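Local coordinates for AlyGC (Glaciecola chathamensis, PDB 5GKD), which degrades alginate as a lyase of polysaccharide lyase family 6, probably cleaving the glycosidic bond by beta-elimination, at residues A[47-52]-A[72-78]; A[25-29]-A[57-61]; A[108-112]-A[424-428]. One frame throughout, in Å; residues are numbered along the deposited sequence.

Interaction 1 of 3, residues A[47-52]-A[72-78]; sequences PITLRG and HLIVSGL
Segments 47-52 and 72-78 pair as parallel beta strands: strands 48-52 and 73-76 run 4.7 Å apart at closest approach, with their directions 7° apart. The register is Ile48 with Leu73, Thr49 with Ile74, Leu50 with Val75 and Arg51 with Ser76, CA atoms 4.6 to 5.0 Å apart. Five backbone hydrogen bonds form the ladder: Ile48 N to His72 O (3.1 Å), Ile74 N to Ile48 O (3.0 Å), Leu50 N to Ile74 O (2.8 Å), Ser76 N to Leu50 O (3.0 Å) and Gly52 N to Ser76 O (3.1 Å). CA-H...O contacts reinforce it, as from Val75 CA to Leu50 O at 3.1 Å.

These are successive rungs of a right-handed parallel beta-helix, the fold of the pectate lyase-like clan. Ile48, Leu50, Leu73 and Val75 point into the coil, where branched apolar side chains stack between rungs: Ile48 CB lies 4.2 Å from Leu73 CD2, both residues m,t, and Leu50 CB 4.3 Å from Val75 CG2, Leu50 having chi1 t and chi2 between wells (-142°). Facing Phe38 covers Leu50, Leu73 and Val75.

The outer face carries Thr49, Arg51, Ile74 and Ser76. Pro47 CG rests on Ile74 CD1 (3.7 Å), and Thr49 OG1 lies 3.8 Å from Ile74 CB. Small, polar Ser76 fits beside Arg51, OG 3.4 Å from Arg51 CB; the guanidinium salt-bridges Asp23. The chain turns a corner at Gly77 (phi/psi 73/41), a glycine-favouring positive phi. A CB on Gly52 would collide with Gly77 O, and Leu78 CD2 approaches Gly52 N to 3.8 Å.

Interaction 2 of 3, residues A[25-29]-A[57-61]; sequences ILANG and KVFLT
Strand 23-26 ends at Leu26, and the chain bends through Ala27 and Asn28; Gly29, first of strand 29-32, then opens a parallel pairing with strand 58-62 opposite Val58 (CA-CA 5.2 Å), the single bridge between these segments. CA 26 to 29 and CA 57 to 60 run 102° apart, with the Asn28 and Val58 CA atoms nearest (4.8 Å). Gly29 satisfies both backbone polar groups: its N donates to Lys57 O at 2.9 Å, and its O accepts from Phe59 N at 3.0 Å (174°). Its phi/psi of 149/-172 suits glycine, since a CB would jam against the preceding carbonyl. Asn28 N bonds Gln53 OE1, and its OD1 accepts from Thr54 N. Ala27 O accepts from Trp31 NE1, while the Leu26 backbone pairs with Arg51 and Gln53.

Such a bend between two faces of the curled sheet is a corner of the parallel beta-helix; the next coil bends at the matching place through the longer connection 53-57. Inside, apolar side chains need no polar partners: Leu26 CB lies 4.1 Å from Val58 CG1, and Leu26 (m,t) puts CD1 4.2 Å from Leu60 CD1. Outside, Lys57 leads away, and Phe59 makes a cation-pi contact with Lys81.

Interaction 3 of 3, residues A[108-112]-A[424-428]; sequences QVVID and VSWYP
The strand 109-112 belongs to the wall of a right-handed parallel beta-helix. Residues 424-428 lie on the connection to the second beta-helix, which starts at strand 441-444, and the contact lays part of that connection against the outside of the first. Val109 and Ile111 point away from the loop, while Val110 and Asp112 face it; Gln108 turns the corner before them with a left-handed backbone (60/46).

A type I turn runs from Val424 to Tyr427, with phi/psi of -71/-18 at Ser425 and -102/8 at Trp426. Val424, compact enough to sit close to the wall, puts CG1 3.5 Å from Gln108 CA and CG2 4.1 Å from Val110 CG2. Ser425, exposed at the turn, gives its N to a water at 3.0 Å, which donates a weak, long bond (3.5 Å) to Gln108 OE1. Trp426, chi1 p, folds its indole back to the strand: NE1 donates to Gln108 OE1 at 3.1 Å, and CH2 packs on Val110 CG2 at 3.7 Å, so the ring supplies both a polar edge and an apolar surface.

Tyr427, chi1 t, lies along the strand with Val110 CG1 over its ring face, a CH-pi contact 3.8 Å from the centroid and 16° off the normal; His139 meets this ring edge-to-face. The length of the tyrosine carries its hydroxyl past Val110, so that Tyr427 OH donates a short hydrogen bond to Asp112 OD2 at 2.6 Å.

All three contacts draw on one curled sheet of the N-terminal beta-helix, where strand 73-81 pairs with 48-52, 58-62 and 105-112. Interaction 1 is the most buried, a regular backbone ladder over a stacked apolar interior. Interaction 2 touches it through a probable hydrogen bond, Leu26 N to Arg51 O (2.9 Å), but sits at a corner, where only two backbone hydrogen bonds, both at a glycine, join the segments beside leucine-valine packing. Interaction 3 meets interaction 1 through another probable hydrogen bond, Gly77 N to Gln108 O (2.9 Å), yet lies on the outer wall: side-chain hydrogen bonds and aromatic rings hold a loop far along the sequence, whereas the other two join coils close in the chain.

Interaction 1 of 3, residues A[47-52]-A[72-78]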
loop_
_atom_site.group_PDB
_atom_site.type_symbol
_atom_site.label_atom_id
_atom_site.label_comp_id
_atom_site.label_asym_id
_atom_site.label_seq_id
_atom_site.Cartn_x
_atom_site.Cartn_y
_atom_site.Cartn_z
ATOM N N PRO A 47 47.853 -5.001 12.098
ATOM C CA PRO A 47 46.397 -5.116 12.066
ATOM C C PRO A 47 45.966 -6.432 11.428
ATOM O O PRO A 47 46.737 -7.110 10.756
ATOM C CB PRO A 47 45.985 -3.924 11.205
ATOM C CG PRO A 47 47.108 -3.807 10.238
ATOM C CD PRO A 47 48.356 -4.123 11.028
ATOM N N ILE A 48 44.711 -6.793 11.654
ATOM C CA ILE A 48 44.101 -7.928 10.964
ATOM C C ILE A 48 43.176 -7.386 9.887
ATOM O O ILE A 48 42.320 -6.541 10.166
ATOM C CB ILE A 48 43.345 -8.842 11.934
ATOM C CG1 ILE A 48 44.275 -9.300 13.053
ATOM C CG2 ILE A 48 42.794 -10.049 11.203
ATOM C CD1 ILE A 48 43.562 -10.084 14.118
ATOM N N THR A 49 43.362 -7.853 8.660
ATOM C CA THR A 49 42.724 -7.280 7.486
ATOM C C THR A 49 41.750 -8.285 6.876
ATOM O O THR A 49 42.039 -9.483 6.806
ATOM C CB THR A 49 43.791 -6.870 6.459
ATOM O OG1 THR A 49 44.653 -5.880 7.035
ATOM C CG2 THR A 49 43.172 -6.319 5.193
ATOM N N LEU A 50 40.585 -7.794 6.475
ATOM C CA LEU A 50 39.627 -8.497 5.621
ATOM C C LEU A 50 39.553 -7.738 4.308
ATOM O O LEU A 50 39.203 -6.555 4.312
ATOM C CB LEU A 50 38.243 -8.527 6.263
ATOM C CG LEU A 50 37.164 -9.571 5.955
ATOM C CD1 LEU A 50 35.786 -8.961 5.931
ATOM C CD2 LEU A 50 37.418 -10.489 4.758
ATOM N N ARG A 51 39.861 -8.401 3.191
ATOM C CA ARG A 51 39.903 -7.680 1.926
ATOM C C ARG A 51 39.496 -8.591 0.776
ATOM O O ARG A 51 39.585 -9.812 0.857
ATOM C CB ARG A 51 41.288 -7.070 1.656
ATOM C CG ARG A 51 42.429 -7.934 2.086
ATOM C CD ARG A 51 43.807 -7.350 1.719
ATOM N NE ARG A 51 44.094 -7.735 0.353
ATOM C CZ ARG A 51 45.059 -8.557 -0.022
ATOM N NH1 ARG A 51 45.905 -9.063 0.850
ATOM N NH2 ARG A 51 45.177 -8.843 -1.298
ATOM N N GLY A 52 39.040 -7.975 -0.304
ATOM C CA GLY A 52 38.722 -8.729 -1.496
ATOM C C GLY A 52 39.993 -9.089 -2.245
ATOM O O GLY A 52 40.951 -8.318 -2.289
ATOM N N HIS A 72 42.030 -2.625 15.878
ATOM C CA HIS A 72 43.109 -2.723 14.899
ATOM C C HIS A 72 42.729 -3.622 13.722
ATOM O O HIS A 72 43.494 -4.479 13.282
ATOM C CB HIS A 72 44.404 -3.170 15.581
ATOM C CG HIS A 72 44.881 -2.185 16.604
ATOM N ND1 HIS A 72 45.441 -0.969 16.262
ATOM C CD2 HIS A 72 44.820 -2.203 17.957
ATOM C CE1 HIS A 72 45.733 -0.297 17.362
ATOM N NE2 HIS A 72 45.360 -1.020 18.404
ATOM N N LEU A 73 41.538 -3.395 13.188
ATOM C CA LEU A 73 41.050 -4.100 12.014
ATOM C C LEU A 73 41.075 -3.176 10.805
ATOM O O LEU A 73 40.961 -1.955 10.934
ATOM C CB LEU A 73 39.620 -4.606 12.234
ATOM C CG LEU A 73 39.408 -5.312 13.576
ATOM C CD1 LEU A 73 37.929 -5.635 13.794
ATOM C CD2 LEU A 73 40.264 -6.583 13.673
ATOM N N ILE A 74 41.206 -3.777 9.628
ATOM C CA ILE A 74 41.078 -3.076 8.359
ATOM C C ILE A 74 40.193 -3.904 7.434
ATOM O O ILE A 74 40.386 -5.114 7.314
ATOM C CB ILE A 74 42.441 -2.841 7.697
ATOM C CG1 ILE A 74 43.389 -2.121 8.659
ATOM C CG2 ILE A 74 42.254 -2.051 6.418
ATOM C CD1 ILE A 74 44.759 -1.895 8.061
ATOM N N VAL A 75 39.226 -3.262 6.786
ATOM C CA VAL A 75 38.395 -3.898 5.767
ATOM C C VAL A 75 38.534 -3.101 4.475
ATOM O O VAL A 75 38.385 -1.874 4.489
ATOM C CB VAL A 75 36.920 -3.964 6.192
ATOM C CG1 VAL A 75 36.096 -4.609 5.092
ATOM C CG2 VAL A 75 36.755 -4.719 7.492
ATOM N N SER A 76 38.802 -3.787 3.359
ATOM C CA SER A 76 39.011 -3.065 2.109
ATOM C C SER A 76 38.649 -3.908 0.894
ATOM O O SER A 76 38.664 -5.139 0.930
ATOM C CB SER A 76 40.456 -2.583 1.970
ATOM O OG SER A 76 41.339 -3.666 1.795
ATOM N N GLY A 77 38.336 -3.215 -0.193
ATOM C CA GLY A 77 38.209 -3.868 -1.484
ATOM C C GLY A 77 36.970 -4.709 -1.663
ATOM O O GLY A 77 37.051 -5.799 -2.241
ATOM N N LEU A 78 35.824 -4.235 -1.178
ATOM C CA LEU A 78 34.548 -4.923 -1.329
ATOM C C LEU A 78 33.551 -4.009 -2.029
ATOM O O LEU A 78 33.636 -2.779 -1.936
ATOM C CB LEU A 78 33.973 -5.346 0.040
ATOM C CG LEU A 78 34.907 -6.083 1.010
ATOM C CD1 LEU A 78 34.224 -6.332 2.346
ATOM C CD2 LEU A 78 35.387 -7.386 0.369
#

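Interaction 2 of 3, residues A[25-29]-A[57-61]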
loop_
_atom_site.group_PDB
_atom_site.type_symbol
_atom_site.label_atom_id
_atom_site.label_comp_id
_atom_site.label_asym_id
_atom_site.label_seq_id
_atom_site.Cartn_x
_atom_site.Cartn_y
_atom_site.Cartn_z
ATOM N N ILE A 25 41.277 -13.117 2.969
ATOM C CA ILE A 25 41.044 -12.693 1.592
ATOM C C ILE A 25 39.787 -13.385 1.070
ATOM O O ILE A 25 39.761 -14.613 0.902
ATOM C CB ILE A 25 42.252 -12.997 0.700
ATOM C CG1 ILE A 25 43.501 -12.281 1.216
ATOM C CG2 ILE A 25 41.965 -12.592 -0.726
ATOM C CD1 ILE A 25 44.730 -12.558 0.361
ATOM N N LEU A 26 38.746 -12.601 0.802
ATOM C CA LEU A 26 37.555 -13.123 0.144
ATOM C C LEU A 26 37.851 -13.309 -1.337
ATOM O O LEU A 26 38.175 -12.340 -2.031
ATOM C CB LEU A 26 36.360 -12.189 0.326
ATOM C CG LEU A 26 35.879 -11.839 1.731
ATOM C CD1 LEU A 26 34.576 -11.019 1.655
ATOM C CD2 LEU A 26 35.734 -13.090 2.601
ATOM N N ALA A 27 37.739 -14.550 -1.807
ATOM C CA ALA A 27 38.000 -14.886 -3.195
ATOM C C ALA A 27 37.047 -14.148 -4.133
ATOM O O ALA A 27 35.883 -13.916 -3.815
ATOM C CB ALA A 27 37.866 -16.405 -3.402
ATOM N N ASN A 28 37.557 -13.799 -5.310
ATOM C CA ASN A 28 36.754 -13.132 -6.318
ATOM C C ASN A 28 35.494 -13.931 -6.605
ATOM O O ASN A 28 35.533 -15.153 -6.724
ATOM C CB ASN A 28 37.564 -12.950 -7.603
ATOM C CG ASN A 28 38.693 -11.971 -7.435
ATOM O OD1 ASN A 28 38.659 -11.117 -6.549
ATOM N ND2 ASN A 28 39.694 -12.073 -8.289
ATOM N N GLY A 29 34.382 -13.228 -6.696
ATOM C CA GLY A 29 33.105 -13.836 -6.977
ATOM C C GLY A 29 31.996 -13.053 -6.304
ATOM O O GLY A 29 32.216 -11.982 -5.744
ATOM N N LYS A 57 36.134 -7.149 -7.951
ATOM C CA LYS A 57 35.625 -8.461 -8.342
ATOM C C LYS A 57 35.013 -9.247 -7.190
ATOM O O LYS A 57 34.595 -10.393 -7.395
ATOM C CB LYS A 57 36.741 -9.300 -8.987
ATOM C CG LYS A 57 37.237 -8.739 -10.313
ATOM C CD LYS A 57 38.350 -9.584 -10.928
ATOM C CE LYS A 57 38.618 -9.151 -12.364
ATOM N NZ LYS A 57 39.827 -9.782 -12.972
ATOM N N VAL A 58 34.984 -8.694 -5.982
ATOM C CA VAL A 58 34.314 -9.310 -4.840
ATOM C C VAL A 58 33.059 -8.506 -4.557
ATOM O O VAL A 58 33.124 -7.343 -4.134
ATOM C CB VAL A 58 35.216 -9.379 -3.602
ATOM C CG1 VAL A 58 34.434 -9.859 -2.396
ATOM C CG2 VAL A 58 36.414 -10.265 -3.876
ATOM N N PHE A 59 31.918 -9.135 -4.769
ATOM C CA PHE A 59 30.619 -8.525 -4.573
ATOM C C PHE A 59 29.925 -9.198 -3.410
ATOM O O PHE A 59 29.932 -10.428 -3.311
ATOM C CB PHE A 59 29.766 -8.663 -5.837
ATOM C CG PHE A 59 30.411 -8.095 -7.049
ATOM C CD1 PHE A 59 30.404 -6.729 -7.272
ATOM C CD2 PHE A 59 31.041 -8.920 -7.965
ATOM C CE1 PHE A 59 30.997 -6.196 -8.388
ATOM C CE2 PHE A 59 31.647 -8.383 -9.087
ATOM C CZ PHE A 59 31.622 -7.017 -9.295
ATOM N N LEU A 60 29.330 -8.398 -2.546
ATOM C CA LEU A 60 28.476 -8.887 -1.477
ATOM C C LEU A 60 27.062 -8.444 -1.814
ATOM O O LEU A 60 26.770 -7.245 -1.822
ATOM C CB LEU A 60 28.923 -8.370 -0.115
ATOM C CG LEU A 60 29.956 -9.270 0.560
ATOM C CD1 LEU A 60 31.258 -9.199 -0.179
ATOM C CD2 LEU A 60 30.154 -8.934 2.017
ATOM N N THR A 61 26.190 -9.413 -2.085
ATOM C CA THR A 61 24.885 -9.155 -2.675
ATOM C C THR A 61 23.779 -9.762 -1.812
ATOM O O THR A 61 24.025 -10.443 -0.814
ATOM C CB THR A 61 24.796 -9.709 -4.104
ATOM O OG1 THR A 61 24.826 -11.149 -4.081
ATOM C CG2 THR A 61 25.939 -9.187 -4.956
#

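Interaction 3 of 3, residues A[108-112]-A[424-428]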
loop_
_atom_site.group_PDB
_atom_site.type_symbol
_atom_site.label_atom_id
_atom_site.label_comp_id
_atom_site.label_asym_id
_atom_site.label_seq_id
_atom_site.Cartn_x
_atom_site.Cartn_y
_atom_site.Cartn_z
ATOM N N GLN A 108 38.249 1.907 0.806
ATOM C CA GLN A 108 38.112 1.352 -0.529
ATOM C C GLN A 108 37.003 0.306 -0.585
ATOM O O GLN A 108 37.169 -0.779 -1.143
ATOM C CB GLN A 108 39.444 0.772 -1.022
ATOM C CG GLN A 108 40.570 1.803 -1.145
ATOM C CD GLN A 108 41.708 1.315 -2.026
ATOM O OE1 GLN A 108 41.475 0.850 -3.125
ATOM N NE2 GLN A 108 42.936 1.422 -1.543
ATOM N N VAL A 109 35.857 0.628 -0.004
ATOM C CA VAL A 109 34.694 -0.198 -0.268
ATOM C C VAL A 109 33.589 0.649 -0.884
ATOM O O VAL A 109 33.412 1.834 -0.580
ATOM C CB VAL A 109 34.188 -1.006 0.951
ATOM C CG1 VAL A 109 35.173 -1.038 2.078
ATOM C CG2 VAL A 109 32.786 -0.626 1.376
ATOM N N VAL A 110 32.865 0.008 -1.795
ATOM C CA VAL A 110 31.800 0.608 -2.572
ATOM C C VAL A 110 30.475 0.101 -2.023
ATOM O O VAL A 110 30.317 -1.101 -1.782
ATOM C CB VAL A 110 31.932 0.242 -4.062
ATOM C CG1 VAL A 110 30.749 0.758 -4.844
ATOM C CG2 VAL A 110 33.247 0.737 -4.645
ATOM N N ILE A 111 29.518 1.002 -1.847
ATOM C CA ILE A 111 28.121 0.632 -1.694
ATOM C C ILE A 111 27.352 1.336 -2.797
ATOM O O ILE A 111 27.308 2.571 -2.837
ATOM C CB ILE A 111 27.560 1.000 -0.316
ATOM C CG1 ILE A 111 28.428 0.389 0.793
ATOM C CG2 ILE A 111 26.095 0.557 -0.242
ATOM C CD1 ILE A 111 27.923 0.661 2.206
ATOM N N ASP A 112 26.741 0.555 -3.685
ATOM C CA ASP A 112 26.163 1.060 -4.929
ATOM C C ASP A 112 24.711 0.608 -5.007
ATOM O O ASP A 112 24.426 -0.559 -5.310
ATOM C CB ASP A 112 26.967 0.557 -6.126
ATOM C CG ASP A 112 26.467 1.099 -7.437
ATOM O OD1 ASP A 112 25.425 1.769 -7.458
ATOM O OD2 ASP A 112 27.116 0.843 -8.465
ATOM N N VAL A 424 37.555 5.323 -5.067
ATOM C CA VAL A 424 38.474 4.296 -5.550
ATOM C C VAL A 424 38.681 4.439 -7.057
ATOM O O VAL A 424 37.775 4.811 -7.806
ATOM C CB VAL A 424 37.976 2.877 -5.193
ATOM C CG1 VAL A 424 37.803 2.754 -3.711
ATOM C CG2 VAL A 424 36.668 2.576 -5.856
ATOM N N SER A 425 39.902 4.149 -7.503
ATOM C CA SER A 425 40.217 4.233 -8.923
ATOM C C SER A 425 39.565 3.122 -9.738
ATOM O O SER A 425 39.450 3.250 -10.956
ATOM C CB SER A 425 41.732 4.190 -9.117
ATOM O OG SER A 425 42.248 2.929 -8.727
ATOM N N TRP A 426 39.125 2.048 -9.089
ATOM C CA TRP A 426 38.703 0.830 -9.761
ATOM C C TRP A 426 37.190 0.696 -9.852
ATOM O O TRP A 426 36.693 -0.360 -10.261
ATOM C CB TRP A 426 39.322 -0.382 -9.057
ATOM C CG TRP A 426 39.189 -0.390 -7.542
ATOM C CD1 TRP A 426 40.139 -0.028 -6.637
ATOM C CD2 TRP A 426 38.043 -0.805 -6.777
ATOM N NE1 TRP A 426 39.653 -0.190 -5.359
ATOM C CE2 TRP A 426 38.367 -0.657 -5.425
ATOM C CE3 TRP A 426 36.775 -1.291 -7.117
ATOM C CZ2 TRP A 426 37.476 -0.970 -4.407
ATOM C CZ3 TRP A 426 35.884 -1.608 -6.100
ATOM C CH2 TRP A 426 36.240 -1.453 -4.766
ATOM N N TYR A 427 36.441 1.737 -9.484
ATOM C CA TYR A 427 34.990 1.700 -9.617
ATOM C C TYR A 427 34.536 3.038 -10.192
ATOM O O TYR A 427 34.867 4.089 -9.627
ATOM C CB TYR A 427 34.314 1.438 -8.277
ATOM C CG TYR A 427 32.928 0.854 -8.385
ATOM C CD1 TYR A 427 32.742 -0.522 -8.477
ATOM C CD2 TYR A 427 31.808 1.666 -8.375
ATOM C CE1 TYR A 427 31.483 -1.057 -8.562
ATOM C CE2 TYR A 427 30.537 1.124 -8.466
ATOM C CZ TYR A 427 30.387 -0.240 -8.553
ATOM O OH TYR A 427 29.137 -0.809 -8.643
ATOM N N PRO A 428 33.779 3.035 -11.290
ATOM C CA PRO A 428 33.485 4.288 -11.997
ATOM C C PRO A 428 32.478 5.157 -11.269
ATOM O O PRO A 428 31.588 4.671 -10.574
ATOM C CB PRO A 428 32.920 3.807 -13.340
ATOM C CG PRO A 428 32.290 2.484 -12.994
ATOM C CD PRO A 428 33.246 1.862 -12.001
HETATM O O HOH W 1 42.014 3.275 -5.568
#